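Local coordinates for formiminoglutamase (Trypanosoma cruzi, PDB 4MYN), which hydrolyses N-formimino-L-glutamate to L-glutamate and formamide as a manganese-dependent enzyme of the arginase family, at residues C43-G48 with G158-G163; H122-P127 with D278-N283; N128-L133 with R167-E172; S147-R152 with L193-V198. The protein carries 2 engineered substitutions. All coordinates share one frame; numbering follows the deposited sequence.

Contact 1: residues C43-G48 with G158-G163; sequences CVRNGG and GRVHSG
Cys-43 and Ser-162 bring the two backbones to 4.8 Å between CA atoms, where helix 41-45 ends in a Schellman motif and meets the loop that leads into helix 165-170. The motif closes with Gly-48 N bonded to Cys-43 O, and Gly-47 at positive phi turns the chain away; Asn-46, just past the helix, faces the loop. The CB of Arg-45 rests on CB of His-161 at 3.6 Å, and its bent chain carries the guanidinium past Val-160 until CB of Arg-159 lies over one face. The charge itself is met by Glu-95 in a salt bridge, which probably tempers the proximity of the Arg-159 guanidinium, turned roughly at right angles to it. Beside this, the Asn-46 amide runs nearly parallel to the His-161 imidazole, the planes 11° apart, with Asn-46 CG 3.4 Å from His-161 ND1. The ring is fixed at both nitrogens: ND1 accepts from Gly-163 N and NE2 bonds to Pro-153 O. The side chain of Ser-162, its nearest atom about 6 Å from a manganese ion, makes the hydrogen bond between the two segments. Its OG sits between backbone N and carbonyl carbon (chi1 66°) and accepts from Asn-46 ND2, 3.2 Å away and tilted 15° from the amide plane.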
loop_
_atom_site.group_PDB
_atom_site.type_symbol
_atom_site.label_atom_id
_atom_site.label_comp_id
_atom_site.label_asym_id
_atom_site.label_seq_id
_atom_site.Cartn_x
_atom_site.Cartn_y
_atom_site.Cartn_z
ATOM N N CYS A 43 -19.389 17.631 -3.249
ATOM C CA CYS A 43 -18.595 17.015 -2.175
ATOM C C CYS A 43 -18.744 17.743 -0.834
ATOM O O CYS A 43 -19.081 17.141 0.191
ATOM C CB CYS A 43 -17.110 17.002 -2.542
ATOM S SG CYS A 43 -16.668 16.094 -4.012
ATOM N N VAL A 44 -18.470 19.041 -0.847
ATOM C CA VAL A 44 -18.574 19.860 0.358
ATOM C C VAL A 44 -19.955 19.743 1.011
ATOM O O VAL A 44 -20.067 19.683 2.239
ATOM C CB VAL A 44 -18.292 21.347 0.055
ATOM C CG1 VAL A 44 -18.428 22.185 1.320
ATOM C CG2 VAL A 44 -16.910 21.517 -0.580
ATOM N N ARG A 45 -21.001 19.729 0.187
ATOM C CA ARG A 45 -22.371 19.584 0.683
ATOM C C ARG A 45 -22.598 18.240 1.374
ATOM O O ARG A 45 -23.395 18.140 2.308
ATOM C CB ARG A 45 -23.385 19.762 -0.455
ATOM C CG ARG A 45 -23.855 21.190 -0.648
ATOM C CD ARG A 45 -23.419 21.747 -1.987
ATOM N NE ARG A 45 -24.542 22.273 -2.761
ATOM C CZ ARG A 45 -25.078 21.662 -3.812
ATOM N NH1 ARG A 45 -24.589 20.500 -4.228
ATOM N NH2 ARG A 45 -26.095 22.215 -4.458
ATOM N N ASN A 46 -21.898 17.212 0.899
ATOM C CA ASN A 46 -21.992 15.865 1.458
ATOM C C ASN A 46 -20.978 15.688 2.592
ATOM O O ASN A 46 -20.621 14.564 2.963
ATOM C CB ASN A 46 -21.762 14.825 0.352
ATOM C CG ASN A 46 -22.070 13.400 0.795
ATOM O OD1 ASN A 46 -22.953 13.165 1.625
ATOM N ND2 ASN A 46 -21.341 12.434 0.228
ATOM N N GLY A 47 -20.515 16.813 3.133
ATOM C CA GLY A 47 -19.585 16.817 4.249
ATOM C C GLY A 47 -18.154 16.429 3.905
ATOM O O GLY A 47 -17.340 16.222 4.809
ATOM N N GLY A 48 -17.837 16.344 2.612
ATOM C CA GLY A 48 -16.520 15.883 2.180
ATOM C C GLY A 48 -15.425 16.946 2.183
ATOM O O GLY A 48 -15.712 18.136 2.345
ATOM N N GLY A 158 -33.426 20.663 -0.249
ATOM C CA GLY A 158 -33.524 20.104 -1.589
ATOM C C GLY A 158 -32.251 20.019 -2.414
ATOM O O GLY A 158 -32.253 19.441 -3.503
ATOM N N ARG A 159 -31.160 20.585 -1.908
ATOM C CA ARG A 159 -29.913 20.625 -2.666
ATOM C C ARG A 159 -29.275 19.239 -2.834
ATOM O O ARG A 159 -29.254 18.435 -1.900
ATOM C CB ARG A 159 -28.919 21.590 -2.016
ATOM C CG ARG A 159 -29.354 23.046 -2.041
ATOM C CD ARG A 159 -28.260 23.945 -1.488
ATOM N NE ARG A 159 -27.992 23.661 -0.082
ATOM C CZ ARG A 159 -27.002 24.208 0.615
ATOM N NH1 ARG A 159 -26.174 25.064 0.034
ATOM N NH2 ARG A 159 -26.840 23.896 1.893
ATOM N N VAL A 160 -28.757 18.976 -4.031
ATOM C CA VAL A 160 -28.101 17.704 -4.330
ATOM C C VAL A 160 -26.649 17.718 -3.842
ATOM O O VAL A 160 -26.158 18.750 -3.389
ATOM C CB VAL A 160 -28.157 17.379 -5.836
ATOM C CG1 VAL A 160 -29.606 17.249 -6.298
ATOM C CG2 VAL A 160 -27.430 18.447 -6.646
ATOM N N HIS A 161 -25.976 16.573 -3.901
ATOM C CA HIS A 161 -24.568 16.498 -3.500
ATOM C C HIS A 161 -23.898 15.197 -3.942
ATOM O O HIS A 161 -24.539 14.345 -4.564
ATOM C CB HIS A 161 -24.401 16.697 -1.986
ATOM C CG HIS A 161 -25.181 15.732 -1.145
ATOM N ND1 HIS A 161 -24.828 14.407 -1.005
ATOM C CD2 HIS A 161 -26.285 15.908 -0.379
ATOM C CE1 HIS A 161 -25.685 13.807 -0.196
ATOM N NE2 HIS A 161 -26.580 14.696 0.194
ATOM N N SER A 162 -22.615 15.052 -3.602
ATOM C CA SER A 162 -21.812 13.903 -4.029
ATOM C C SER A 162 -22.361 12.559 -3.528
ATOM O O SER A 162 -21.874 11.497 -3.915
ATOM C CB SER A 162 -20.327 14.081 -3.638
ATOM O OG SER A 162 -20.127 14.089 -2.226
ATOM N N GLY A 163 -23.390 12.597 -2.687
ATOM C CA GLY A 163 -23.953 11.376 -2.143
ATOM C C GLY A 163 -25.365 11.048 -2.605
ATOM O O GLY A 163 -25.947 10.064 -2.153
#

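Contact 2: residues H122-P127 with D278-N283; sequences HDQSAP and DMSELN. Engineered in segment 122-127: His-122 (natural residue Asn). With MN (manganese (II) ion), chain B.
Engineered His-122, an asparagine in the natural sequence, packs against Ser-280 and Glu-281 while its ND1 binds a manganese ion at 2.2 Å. The site lies beyond the C-terminal ends of the neighbouring parallel strands 114-119 and 274-280 of the arginase/deacetylase α/β fold. Asp-146, Asp-150, Asp-236 and two waters complete the coordination. With CG swung roughly opposite the backbone N (chi1 -151°), the imidazole projects toward the metal; its far nitrogen, NE2, bonds to Ser-234 OG, so both ends of the ring are held.

One layer out, Glu-281 fixes the backbone beneath this ligand. Its bent side chain brings OE2 to His-122 N at 2.8 Å, the N-H arriving on the anti side of the carboxylate and 19° out of its plane, while OE1 turns to Ser-249. Further back, Asp-278 bonds through OD1 to the same Ser-234 and through OD2 to Asn-128, putting a buried carboxylate behind the histidine. Gln-124, in the 3-10 turn that leads from the metal ligand toward helix 125-135, reaches down to the strand. Its NE2 donates to Ser-280 OG at 2.8 Å, and that same hydroxyl oxygen lies 3.4 Å from His-122 CD2.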
loop_
_atom_site.group_PDB
_atom_site.type_symbol
_atom_site.label_atom_id
_atom_site.label_comp_id
_atom_site.label_asym_id
_atom_site.label_seq_id
_atom_site.Cartn_x
_atom_site.Cartn_y
_atom_site.Cartn_z
ATOM N N HIS A 122 -18.776 13.274 -7.329
ATOM C CA HIS A 122 -19.592 12.211 -7.908
ATOM C C HIS A 122 -21.008 12.653 -8.269
ATOM O O HIS A 122 -21.731 11.916 -8.948
ATOM C CB HIS A 122 -19.662 11.011 -6.964
ATOM C CG HIS A 122 -19.845 9.699 -7.669
ATOM N ND1 HIS A 122 -19.794 8.487 -7.018
ATOM C CD2 HIS A 122 -20.069 9.414 -8.974
ATOM C CE1 HIS A 122 -19.986 7.509 -7.888
ATOM N NE2 HIS A 122 -20.148 8.044 -9.082
ATOM N N ASP A 123 -21.410 13.839 -7.818
ATOM C CA ASP A 123 -22.714 14.378 -8.223
ATOM C C ASP A 123 -22.889 14.447 -9.750
ATOM O O ASP A 123 -24.021 14.463 -10.244
ATOM C CB ASP A 123 -23.000 15.741 -7.580
ATOM C CG ASP A 123 -21.814 16.685 -7.640
ATOM O OD1 ASP A 123 -20.803 16.431 -6.924
ATOM O OD2 ASP A 123 -21.900 17.693 -8.388
ATOM N N GLN A 124 -21.779 14.488 -10.484
ATOM C CA GLN A 124 -21.807 14.488 -11.947
ATOM C C GLN A 124 -22.542 13.282 -12.529
ATOM O O GLN A 124 -23.002 13.322 -13.679
ATOM C CB GLN A 124 -20.391 14.565 -12.545
ATOM C CG GLN A 124 -19.465 13.361 -12.207
ATOM C CD GLN A 124 -18.386 13.146 -13.236
ATOM O OE1 GLN A 124 -18.573 13.470 -14.410
ATOM N NE2 GLN A 124 -17.254 12.565 -12.819
ATOM N N SER A 125 -22.650 12.210 -11.750
ATOM C CA SER A 125 -23.250 10.982 -12.266
ATOM C C SER A 125 -24.757 11.088 -12.489
ATOM O O SER A 125 -25.321 10.321 -13.271
ATOM C CB SER A 125 -22.911 9.798 -11.370
ATOM O OG SER A 125 -21.518 9.563 -11.447
ATOM N N ALA A 126 -25.399 12.036 -11.808
ATOM C CA ALA A 126 -26.827 12.283 -12.035
ATOM C C ALA A 126 -27.112 12.776 -13.457
ATOM O O ALA A 126 -27.886 12.132 -14.187
ATOM C CB ALA A 126 -27.402 13.222 -10.984
ATOM N N PRO A 127 -26.477 13.898 -13.877
ATOM C CA PRO A 127 -26.636 14.377 -15.260
ATOM C C PRO A 127 -26.127 13.382 -16.288
ATOM O O PRO A 127 -26.737 13.211 -17.336
ATOM C CB PRO A 127 -25.762 15.635 -15.332
ATOM C CG PRO A 127 -25.314 15.933 -13.938
ATOM C CD PRO A 127 -25.664 14.803 -13.041
ATOM N N ASP A 278 -17.688 7.649 -16.334
ATOM C CA ASP A 278 -17.175 8.791 -15.589
ATOM C C ASP A 278 -16.264 8.350 -14.447
ATOM O O ASP A 278 -16.234 7.179 -14.059
ATOM C CB ASP A 278 -18.251 9.811 -15.161
ATOM C CG ASP A 278 -19.247 9.272 -14.135
ATOM O OD1 ASP A 278 -19.111 8.146 -13.615
ATOM O OD2 ASP A 278 -20.204 10.012 -13.835
ATOM N N MET A 279 -15.488 9.297 -13.957
ATOM C CA MET A 279 -14.534 9.027 -12.895
ATOM C C MET A 279 -14.599 10.197 -11.936
ATOM O O MET A 279 -14.319 11.327 -12.331
ATOM C CB MET A 279 -13.131 8.913 -13.523
ATOM C CG MET A 279 -11.983 8.648 -12.537
ATOM S SD MET A 279 -10.386 8.447 -13.390
ATOM C CE MET A 279 -10.752 6.995 -14.371
ATOM N N SER A 280 -14.943 9.924 -10.675
ATOM C CA SER A 280 -15.228 10.989 -9.718
ATOM C C SER A 280 -14.368 10.873 -8.450
ATOM O O SER A 280 -13.841 9.801 -8.137
ATOM C CB SER A 280 -16.704 10.963 -9.320
ATOM O OG SER A 280 -17.537 11.093 -10.458
ATOM N N GLU A 281 -14.230 12.005 -7.768
ATOM C CA GLU A 281 -13.662 12.108 -6.418
ATOM C C GLU A 281 -12.141 12.243 -6.340
ATOM O O GLU A 281 -11.573 12.322 -5.241
ATOM C CB GLU A 281 -14.197 11.012 -5.487
ATOM C CG GLU A 281 -15.736 11.056 -5.337
ATOM C CD GLU A 281 -16.235 12.307 -4.628
ATOM O OE1 GLU A 281 -15.581 12.725 -3.650
ATOM O OE2 GLU A 281 -17.302 12.852 -5.010
ATOM N N LEU A 282 -11.488 12.316 -7.492
ATOM C CA LEU A 282 -10.049 12.576 -7.517
ATOM C C LEU A 282 -9.804 13.941 -6.876
ATOM O O LEU A 282 -10.407 14.939 -7.287
ATOM C CB LEU A 282 -9.517 12.565 -8.944
ATOM C CG LEU A 282 -8.000 12.684 -9.019
ATOM C CD1 LEU A 282 -7.313 11.454 -8.399
ATOM C CD2 LEU A 282 -7.543 12.886 -10.478
ATOM N N ASN A 283 -8.930 13.971 -5.869
ATOM C CA ASN A 283 -8.719 15.165 -5.062
ATOM C C ASN A 283 -7.232 15.471 -4.879
ATOM O O ASN A 283 -6.605 14.990 -3.931
ATOM C CB ASN A 283 -9.402 14.987 -3.687
ATOM C CG ASN A 283 -9.483 16.287 -2.903
ATOM O OD1 ASN A 283 -8.607 17.132 -3.018
ATOM N ND2 ASN A 283 -10.540 16.447 -2.105
HETATM MN MN MN B . -19.417 8.208 -4.840
HETATM O O HOH W 1 -19.165 10.378 -3.961
HETATM O O HOH W 2 -19.081 8.433 -2.584
#

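Contact 3: residues N128-L133 with R167-E172; sequences NGRAML and RQLLEE
Gly-129 lets helix 125-135 lie close against Leu-169 of helix 165-170: its bare CA is 3.9 Å from CD2 of Leu-169, and the two CA atoms are 6.7 Å apart. Because the glycine presents no side chain, both methyls of Leu-169 can settle directly on the helix backbone, and CD2 also reaches Arg-130 N. Arg-130 comes next, its chain running across toward Glu-172 and Gln-168. Its CG passes 3.5 Å from Glu-172 OE2, while a bend at chi3 (-63°) turns the guanidinium toward Gln-168. The NE end forms a salt bridge with Glu-102 of helix 94-110. NH1 points the other way, to a water lying in the guanidinium plane at 2.9 Å. That water accepts from NH1 and donates twice, to Gln-168 O at 2.7 Å and to Glu-172 OE2 at 3.0 Å. One turn after Gly-129, Leu-133 sets its CD1 methyl on the aliphatic part of Glu-172, 3.4 Å from CG, and the same methyl also comes near CD2 of Leu-169. Phe-175 and Val-140 cover it from the loops. The contact therefore has a leucine-lined side and a wet, polar side. Arg-130 and Glu-172 are oppositely charged yet meet through a shared water, with 4.9 Å between NH1 and OE2, so their attraction is probably softened, and the water also ties in the carbonyl of Gln-168 near the end of the second helix.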
loop_
_atom_site.group_PDB
_atom_site.type_symbol
_atom_site.label_atom_id
_atom_site.label_comp_id
_atom_site.label_asym_id
_atom_site.label_seq_id
_atom_site.Cartn_x
_atom_site.Cartn_y
_atom_site.Cartn_z
ATOM N N ASN A 128 -24.988 12.751 -16.011
ATOM C CA ASN A 128 -24.476 11.754 -16.934
ATOM C C ASN A 128 -25.490 10.627 -17.147
ATOM O O ASN A 128 -25.734 10.199 -18.274
ATOM C CB ASN A 128 -23.119 11.219 -16.449
ATOM C CG ASN A 128 -22.007 12.250 -16.590
ATOM O OD1 ASN A 128 -22.159 13.254 -17.285
ATOM N ND2 ASN A 128 -20.879 12.003 -15.930
ATOM N N GLY A 129 -26.074 10.143 -16.063
ATOM C CA GLY A 129 -27.099 9.118 -16.149
ATOM C C GLY A 129 -28.322 9.588 -16.919
ATOM O O GLY A 129 -28.902 8.837 -17.716
ATOM N N ARG A 130 -28.725 10.834 -16.684
ATOM C CA ARG A 130 -29.877 11.372 -17.398
ATOM C C ARG A 130 -29.607 11.387 -18.902
ATOM O O ARG A 130 -30.496 11.062 -19.696
ATOM C CB ARG A 130 -30.286 12.752 -16.857
ATOM C CG ARG A 130 -31.124 12.663 -15.588
ATOM C CD ARG A 130 -31.694 13.999 -15.115
ATOM N NE ARG A 130 -30.668 14.975 -14.752
ATOM C CZ ARG A 130 -30.161 15.119 -13.530
ATOM N NH1 ARG A 130 -30.574 14.345 -12.534
ATOM N NH2 ARG A 130 -29.237 16.039 -13.302
ATOM N N ALA A 131 -28.386 11.751 -19.288
ATOM C CA ALA A 131 -28.002 11.752 -20.697
ATOM C C ALA A 131 -28.112 10.349 -21.283
ATOM O O ALA A 131 -28.537 10.176 -22.426
ATOM C CB ALA A 131 -26.598 12.294 -20.873
ATOM N N MET A 132 -27.721 9.350 -20.494
ATOM C CA MET A 132 -27.921 7.952 -20.875
ATOM C C MET A 132 -29.399 7.580 -21.033
ATOM O O MET A 132 -29.780 6.959 -22.019
ATOM C CB MET A 132 -27.265 7.007 -19.856
ATOM C CG MET A 132 -25.743 6.975 -19.916
ATOM S SD MET A 132 -25.031 6.139 -21.337
ATOM C CE MET A 132 -25.491 4.439 -20.968
ATOM N N LEU A 133 -30.226 7.942 -20.062
ATOM C CA LEU A 133 -31.631 7.548 -20.100
ATOM C C LEU A 133 -32.346 8.145 -21.314
ATOM O O LEU A 133 -33.348 7.595 -21.793
ATOM C CB LEU A 133 -32.342 7.952 -18.816
ATOM C CG LEU A 133 -31.846 7.239 -17.559
ATOM C CD1 LEU A 133 -32.340 7.934 -16.302
ATOM C CD2 LEU A 133 -32.260 5.774 -17.588
ATOM N N ARG A 167 -29.678 8.077 -6.061
ATOM C CA ARG A 167 -31.040 8.208 -5.574
ATOM C C ARG A 167 -31.865 8.847 -6.682
ATOM O O ARG A 167 -32.986 8.429 -6.949
ATOM C CB ARG A 167 -31.102 9.048 -4.294
ATOM C CG ARG A 167 -32.477 9.069 -3.628
ATOM C CD ARG A 167 -32.377 9.506 -2.166
ATOM N NE ARG A 167 -33.580 9.167 -1.411
ATOM C CZ ARG A 167 -33.635 8.244 -0.455
ATOM N NH1 ARG A 167 -32.547 7.568 -0.112
ATOM N NH2 ARG A 167 -34.781 8.007 0.173
ATOM N N GLN A 168 -31.300 9.845 -7.353
ATOM C CA GLN A 168 -32.058 10.525 -8.398
ATOM C C GLN A 168 -32.126 9.744 -9.711
ATOM O O GLN A 168 -33.022 9.976 -10.523
ATOM C CB GLN A 168 -31.627 11.995 -8.590
ATOM C CG GLN A 168 -30.156 12.247 -8.826
ATOM C CD GLN A 168 -29.762 13.709 -8.603
ATOM O OE1 GLN A 168 -28.972 14.021 -7.705
ATOM N NE2 GLN A 168 -30.297 14.605 -9.425
ATOM N N LEU A 169 -31.202 8.809 -9.920
ATOM C CA LEU A 169 -31.308 7.932 -11.082
ATOM C C LEU A 169 -32.286 6.761 -10.833
ATOM O O LEU A 169 -33.023 6.355 -11.730
ATOM C CB LEU A 169 -29.928 7.467 -11.566
ATOM C CG LEU A 169 -28.978 8.597 -12.011
ATOM C CD1 LEU A 169 -27.577 8.067 -12.348
ATOM C CD2 LEU A 169 -29.537 9.431 -13.183
ATOM N N LEU A 170 -32.324 6.246 -9.610
ATOM C CA LEU A 170 -33.285 5.193 -9.265
ATOM C C LEU A 170 -34.701 5.740 -9.202
ATOM O O LEU A 170 -35.672 4.985 -9.286
ATOM C CB LEU A 170 -32.928 4.536 -7.929
ATOM C CG LEU A 170 -31.711 3.608 -7.980
ATOM C CD1 LEU A 170 -31.298 3.193 -6.573
ATOM C CD2 LEU A 170 -32.012 2.379 -8.841
ATOM N N GLU A 171 -34.814 7.053 -9.035
ATOM C CA GLU A 171 -36.125 7.701 -9.035
ATOM C C GLU A 171 -36.644 7.954 -10.451
ATOM O O GLU A 171 -37.757 8.451 -10.626
ATOM C CB GLU A 171 -36.080 9.013 -8.256
ATOM C CG GLU A 171 -36.018 8.860 -6.745
ATOM C CD GLU A 171 -35.911 10.201 -6.041
ATOM O OE1 GLU A 171 -35.778 11.228 -6.749
ATOM O OE2 GLU A 171 -35.957 10.236 -4.789
ATOM N N GLU A 172 -35.846 7.609 -11.456
ATOM C CA GLU A 172 -36.224 7.826 -12.849
ATOM C C GLU A 172 -37.180 6.752 -13.322
ATOM O O GLU A 172 -36.842 5.574 -13.303
ATOM C CB GLU A 172 -34.987 7.830 -13.744
ATOM C CG GLU A 172 -34.109 9.046 -13.572
ATOM C CD GLU A 172 -34.642 10.236 -14.330
ATOM O OE1 GLU A 172 -35.674 10.080 -15.019
ATOM O OE2 GLU A 172 -34.030 11.318 -14.235
HETATM O O HOH W 3 -32.010 11.896 -12.164
#

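Contact 4: residues S147-R152 with L193-V198; sequences SHLDVR and LHAQYV. With MN (manganese (II) ion), chain C; MN (manganese (II) ion), chain B.
Leu-149 and Val-151 press against helix 192-200 from the loop that carries the Asp-x-His-x-Asp metal motif of the arginase family, here Asp-146, His-148 and Asp-150. Side chains alternate along this loop. His-148 ND1 binds one manganese ion at 2.2 Å and Asp-150 OD2 binds the other, while the two aliphatic residues between and beyond them turn to the helix. Asp-150 adopts positive phi, and its carboxylate leaves the helix behind; its second oxygen, OD1, accepts a bond from the water that bridges the two metals.

On the helix side, Leu-149 drives CD1 end-on into the backbone, 3.4 Å from Ala-195 N, with Val-198 CG2 at its flank. Val-151 and His-194 run alongside one another, pointing opposite ways, which leaves Val-151 CG2 3.5 Å from His-194 CB. The other branch, CG1, meets Val-198 CG2 at 4.1 Å, and CB lies obliquely off the ring of Tyr-197. Behind this apolar patch, Val-151 O bonds to Arg-167 NH1, whose guanidinium also makes a cation-pi contact with Tyr-197.

Arg-152 starts away from the helix, but the bend at chi2 (-149°) brings its guanidinium back to the edge of the His-194 ring. The planes stand 89° apart, and the imidazole edge points at the guanidinium face. Each polar end has its stronger partner on the second subunit: Arg-152 forms a salt bridge with Asp-15 of that subunit, and His-194 NE2 bonds to its Asp-14. Within the pair, NH1 of Arg-152 lies in the ring plane, 3.3 Å from His-194 CE1.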
loop_
_atom_site.group_PDB
_atom_site.type_symbol
_atom_site.label_atom_id
_atom_site.label_comp_id
_atom_site.label_asym_id
_atom_site.label_seq_id
_atom_site.Cartn_x
_atom_site.Cartn_y
_atom_site.Cartn_z
ATOM N N SER A 147 -16.990 2.680 -2.841
ATOM C CA SER A 147 -17.088 2.139 -1.482
ATOM C C SER A 147 -18.426 2.508 -0.827
ATOM O O SER A 147 -18.870 1.841 0.110
ATOM C CB SER A 147 -15.916 2.606 -0.615
ATOM O OG SER A 147 -15.798 4.013 -0.643
ATOM N N HIS A 148 -19.059 3.569 -1.327
ATOM C CA HIS A 148 -20.326 4.074 -0.768
ATOM C C HIS A 148 -21.506 3.851 -1.715
ATOM O O HIS A 148 -21.308 3.721 -2.899
ATOM C CB HIS A 148 -20.195 5.568 -0.487
ATOM C CG HIS A 148 -18.889 5.942 0.139
ATOM N ND1 HIS A 148 -17.825 6.433 -0.590
ATOM C CD2 HIS A 148 -18.466 5.871 1.427
ATOM C CE1 HIS A 148 -16.806 6.658 0.223
ATOM N NE2 HIS A 148 -17.167 6.320 1.451
ATOM N N LEU A 149 -22.742 3.846 -1.199
ATOM C CA LEU A 149 -23.905 3.584 -2.060
ATOM C C LEU A 149 -24.394 4.829 -2.813
ATOM O O LEU A 149 -24.927 4.739 -3.935
ATOM C CB LEU A 149 -25.060 2.987 -1.252
ATOM C CG LEU A 149 -24.893 1.604 -0.638
ATOM C CD1 LEU A 149 -26.242 1.147 -0.106
ATOM C CD2 LEU A 149 -24.371 0.619 -1.664
ATOM N N ASP A 150 -24.225 5.990 -2.187
ATOM C CA ASP A 150 -24.554 7.261 -2.821
ATOM C C ASP A 150 -26.028 7.355 -3.199
ATOM O O ASP A 150 -26.366 7.808 -4.295
ATOM C CB ASP A 150 -23.677 7.498 -4.054
ATOM C CG ASP A 150 -22.274 7.938 -3.688
ATOM O OD1 ASP A 150 -21.844 7.675 -2.539
ATOM O OD2 ASP A 150 -21.615 8.559 -4.546
ATOM N N VAL A 151 -26.884 6.918 -2.282
ATOM C CA VAL A 151 -28.330 7.068 -2.428
ATOM C C VAL A 151 -28.857 7.893 -1.266
ATOM O O VAL A 151 -30.039 7.820 -0.903
ATOM C CB VAL A 151 -29.075 5.715 -2.521
ATOM C CG1 VAL A 151 -28.608 4.943 -3.747
ATOM C CG2 VAL A 151 -28.908 4.889 -1.240
ATOM N N ARG A 152 -27.961 8.692 -0.695
ATOM C CA ARG A 152 -28.323 9.600 0.383
ATOM C C ARG A 152 -29.433 10.545 -0.049
ATOM O O ARG A 152 -29.494 10.962 -1.209
ATOM C CB ARG A 152 -27.112 10.422 0.831
ATOM C CG ARG A 152 -25.920 9.585 1.253
ATOM C CD ARG A 152 -25.114 10.301 2.328
ATOM N NE ARG A 152 -24.032 9.461 2.831
ATOM C CZ ARG A 152 -24.096 8.741 3.948
ATOM N NH1 ARG A 152 -25.195 8.756 4.699
ATOM N NH2 ARG A 152 -23.055 8.007 4.321
ATOM N N LEU A 193 -30.354 1.391 5.933
ATOM C CA LEU A 193 -31.449 2.064 5.238
ATOM C C LEU A 193 -31.135 2.312 3.763
ATOM O O LEU A 193 -32.014 2.232 2.902
ATOM C CB LEU A 193 -31.825 3.375 5.930
ATOM C CG LEU A 193 -32.480 3.251 7.307
ATOM C CD1 LEU A 193 -32.729 4.622 7.926
ATOM C CD2 LEU A 193 -33.774 2.473 7.210
ATOM N N HIS A 194 -29.874 2.610 3.465
ATOM C CA HIS A 194 -29.489 2.833 2.078
ATOM C C HIS A 194 -29.394 1.524 1.304
ATOM O O HIS A 194 -29.794 1.458 0.148
ATOM C CB HIS A 194 -28.202 3.652 2.004
ATOM C CG HIS A 194 -28.331 5.009 2.628
ATOM N ND1 HIS A 194 -27.291 5.641 3.273
ATOM C CD2 HIS A 194 -29.399 5.837 2.740
ATOM C CE1 HIS A 194 -27.702 6.811 3.729
ATOM N NE2 HIS A 194 -28.979 6.953 3.421
ATOM N N ALA A 195 -28.890 0.478 1.944
ATOM C CA ALA A 195 -28.895 -0.834 1.305
ATOM C C ALA A 195 -30.338 -1.257 1.035
ATOM O O ALA A 195 -30.662 -1.723 -0.054
ATOM C CB ALA A 195 -28.199 -1.857 2.170
ATOM N N GLN A 196 -31.196 -1.076 2.037
ATOM C CA GLN A 196 -32.630 -1.368 1.902
ATOM C C GLN A 196 -33.253 -0.658 0.705
ATOM O O GLN A 196 -33.974 -1.268 -0.085
ATOM C CB GLN A 196 -33.365 -0.989 3.190
ATOM C CG GLN A 196 -34.877 -1.067 3.118
ATOM C CD GLN A 196 -35.522 -0.778 4.453
ATOM O OE1 GLN A 196 -36.079 0.299 4.666
ATOM N NE2 GLN A 196 -35.428 -1.731 5.375
ATOM N N TYR A 197 -32.972 0.630 0.559
ATOM C CA TYR A 197 -33.495 1.384 -0.571
ATOM C C TYR A 197 -33.065 0.783 -1.913
ATOM O O TYR A 197 -33.860 0.649 -2.842
ATOM C CB TYR A 197 -33.053 2.843 -0.468
ATOM C CG TYR A 197 -33.528 3.707 -1.605
ATOM C CD1 TYR A 197 -32.773 3.843 -2.758
ATOM C CD2 TYR A 197 -34.733 4.398 -1.521
ATOM C CE1 TYR A 197 -33.205 4.637 -3.807
ATOM C CE2 TYR A 197 -35.169 5.194 -2.558
ATOM C CZ TYR A 197 -34.405 5.311 -3.699
ATOM O OH TYR A 197 -34.834 6.101 -4.740
ATOM N N VAL A 198 -31.792 0.432 -2.029
ATOM C CA VAL A 198 -31.299 -0.167 -3.263
ATOM C C VAL A 198 -31.989 -1.501 -3.549
ATOM O O VAL A 198 -32.493 -1.732 -4.650
ATOM C CB VAL A 198 -29.768 -0.375 -3.228
ATOM C CG1 VAL A 198 -29.307 -1.069 -4.496
ATOM C CG2 VAL A 198 -29.069 0.969 -3.083
HETATM MN MN MN C . -17.429 7.000 -2.676
HETATM MN MN MN B . -19.417 8.208 -4.840
HETATM O O HOH W 2 -19.081 8.433 -2.584
HETATM O O HOH W 1 -19.165 10.378 -3.961
#

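Overall arrangement
Starting from the N terminus, residues 43-48 wait until 158-163 for contact 1 to close, after the chain has passed through the first segments of the other three contacts. Contact 1 therefore crosses each of them. Contact 2 closes the longest loop, from 122-127 to the end of strand 274-280, and encloses contacts 3 and 4, which cross one another. Contacts 2 and 3 share helix 125-135, tying it to the central sheet and to helix 165-170. Contacts 1 and 4 use two parts of the loop between strand 141-145 and that helix, fastening it to helices 41-45 and 192-200. Contacts 2 and 4 meet at a shared manganese ion.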